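Local coordinates for uncharacterized HDOD domain protein (Geobacter sulfurreducens, PDB 3HC1) that is of unknown function but binds two iron ions in an HDOD domain and is probably related to metal-dependent phosphohydrolases of the HD family, at residues H193-F198 with T213-H218. Numbering follows the deposited sequence.
Sequences HCEVGF and TILYHH. With FE (Fe (III) ion), chain B.
The H193 ring meets those of H217 and H218 rim to rim round one iron(III) ion, its plane at 81° to that of H218. C194 SG lies 4.3 Å above one face of the H193 ring, offset toward its rim, while H218 NE2 sits in plane at that ring's edge. The same sulfur reaches the edge of the H218 ring, 3.5 Å from CD2, and stands obliquely to H217; one face of H218 carries H217 CD2. Each NE2 binds the metal, that of H193 at 2.3 Å, as does a water. D153 and E249, shared with the second iron, complete the sphere; D153 belongs to the H...HD...D signature of HD-domain metalloenzymes, consistent with a metal-dependent phosphohydrolase. On the far side of each ring from the iron, H193 ND1 is hydrogen-bonded to E185 and H217 ND1 weakly to I214 O, which should help fix these rings. L215 CB packs 3.8 Å from F198 CD1. Its CG, anti to the backbone N (chi1 -178°), carries CD2 over one face each of F198 and Y216, and CD1 to E195 CG. An alanine at L215 would probably leave these two ring faces and E195 CG without their methyl partners, opening a gap between the helices. The backbones come closest at C194 and L215, CA to CA 4.3 Å; I214 CG2 presses against G197 C at 3.3 Å, where a side chain on G197 would clash. Helices 193-203 and 208-216 thus join at the iron site, with helix 9-21 against E195 and F198, helix 154-162 touching H193 and I214, and helix 229-243 beside T213 and H218.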
# COMPACT_ATOMS: atom_id res chain seq x y z
N HIS A 193 -10.66 -6.49 7.01
CA HIS A 193 -10.30 -5.64 5.87
C HIS A 193 -9.48 -6.37 4.80
O HIS A 193 -9.44 -5.90 3.64
CB HIS A 193 -9.56 -4.37 6.29
CG HIS A 193 -8.20 -4.64 6.85
ND1 HIS A 193 -8.00 -5.19 8.11
CD2 HIS A 193 -6.97 -4.49 6.31
CE1 HIS A 193 -6.71 -5.32 8.32
NE2 HIS A 193 -6.06 -4.88 7.25
N CYS A 194 -8.81 -7.47 5.17
CA CYS A 194 -8.15 -8.35 4.19
C CYS A 194 -9.15 -8.91 3.21
O CYS A 194 -9.01 -8.77 2.01
CB CYS A 194 -7.43 -9.49 4.86
SG CYS A 194 -6.08 -8.97 5.96
N GLU A 195 -10.22 -9.49 3.70
CA GLU A 195 -11.25 -10.05 2.84
C GLU A 195 -12.12 -9.04 2.13
O GLU A 195 -12.44 -9.18 0.94
CB GLU A 195 -12.11 -11.00 3.68
CG GLU A 195 -11.30 -12.17 4.17
CD GLU A 195 -10.66 -11.94 5.54
OE1 GLU A 195 -10.67 -10.83 6.09
OE2 GLU A 195 -10.14 -12.91 6.04
N VAL A 196 -12.51 -7.99 2.87
CA VAL A 196 -13.22 -6.89 2.27
C VAL A 196 -12.37 -6.25 1.20
O VAL A 196 -12.90 -5.94 0.15
CB VAL A 196 -13.65 -5.82 3.33
CG1 VAL A 196 -14.33 -4.55 2.71
CG2 VAL A 196 -14.66 -6.48 4.28
N GLY A 197 -11.08 -6.02 1.47
CA GLY A 197 -10.20 -5.35 0.48
C GLY A 197 -10.06 -6.23 -0.76
O GLY A 197 -9.99 -5.74 -1.91
N PHE A 198 -9.99 -7.52 -0.52
CA PHE A 198 -9.91 -8.51 -1.66
C PHE A 198 -11.16 -8.42 -2.54
O PHE A 198 -11.07 -8.27 -3.77
CB PHE A 198 -9.72 -9.91 -1.08
CG PHE A 198 -9.65 -10.99 -2.10
CD1 PHE A 198 -8.41 -11.36 -2.67
CD2 PHE A 198 -10.82 -11.65 -2.50
CE1 PHE A 198 -8.36 -12.41 -3.57
CE2 PHE A 198 -10.78 -12.67 -3.46
CZ PHE A 198 -9.54 -13.03 -3.99
N THR A 213 -2.30 -9.75 -2.27
CA THR A 213 -1.49 -9.01 -1.34
C THR A 213 -2.42 -8.43 -0.27
O THR A 213 -2.14 -8.61 0.92
CB THR A 213 -0.73 -7.87 -2.00
OG1 THR A 213 0.25 -8.38 -2.92
CG2 THR A 213 -0.06 -6.99 -0.93
N ILE A 214 -3.57 -7.89 -0.70
CA ILE A 214 -4.64 -7.34 0.19
C ILE A 214 -5.19 -8.44 1.13
O ILE A 214 -5.30 -8.23 2.31
CB ILE A 214 -5.73 -6.66 -0.64
CG1 ILE A 214 -5.19 -5.49 -1.46
CG2 ILE A 214 -6.90 -6.13 0.24
CD1 ILE A 214 -6.21 -5.04 -2.57
N LEU A 215 -5.38 -9.65 0.60
CA LEU A 215 -5.92 -10.77 1.37
C LEU A 215 -4.97 -11.34 2.42
O LEU A 215 -5.41 -11.75 3.52
CB LEU A 215 -6.34 -11.91 0.41
CG LEU A 215 -6.99 -13.17 1.01
CD1 LEU A 215 -8.24 -12.82 1.85
CD2 LEU A 215 -7.34 -14.21 -0.08
N TYR A 216 -3.68 -11.39 2.10
CA TYR A 216 -2.71 -12.18 2.87
C TYR A 216 -1.68 -11.36 3.64
O TYR A 216 -0.81 -11.94 4.30
CB TYR A 216 -1.98 -13.16 1.97
CG TYR A 216 -2.82 -14.19 1.26
CD1 TYR A 216 -3.57 -15.14 1.96
CD2 TYR A 216 -2.80 -14.29 -0.13
CE1 TYR A 216 -4.32 -16.14 1.26
CE2 TYR A 216 -3.52 -15.26 -0.83
CZ TYR A 216 -4.29 -16.16 -0.14
OH TYR A 216 -4.96 -17.09 -0.87
N HIS A 217 -1.79 -10.04 3.57
CA HIS A 217 -0.74 -9.17 4.10
C HIS A 217 -0.52 -9.23 5.59
O HIS A 217 0.54 -8.80 6.04
CB HIS A 217 -0.87 -7.74 3.63
CG HIS A 217 -2.00 -6.97 4.27
ND1 HIS A 217 -3.24 -6.82 3.68
CD2 HIS A 217 -2.02 -6.22 5.39
CE1 HIS A 217 -3.99 -6.06 4.45
NE2 HIS A 217 -3.31 -5.77 5.54
N HIS A 218 -1.49 -9.76 6.34
CA HIS A 218 -1.31 -9.99 7.80
C HIS A 218 -0.82 -11.39 8.14
O HIS A 218 -0.57 -11.65 9.30
CB HIS A 218 -2.59 -9.62 8.61
CG HIS A 218 -2.85 -8.15 8.66
ND1 HIS A 218 -2.14 -7.31 9.49
CD2 HIS A 218 -3.73 -7.35 7.99
CE1 HIS A 218 -2.52 -6.06 9.29
NE2 HIS A 218 -3.51 -6.05 8.41
FE FE B . -3.84 -4.32 7.09
O HOH W 1 -7.14 -13.90 5.01
O HOH W 2 -1.99 -3.91 7.10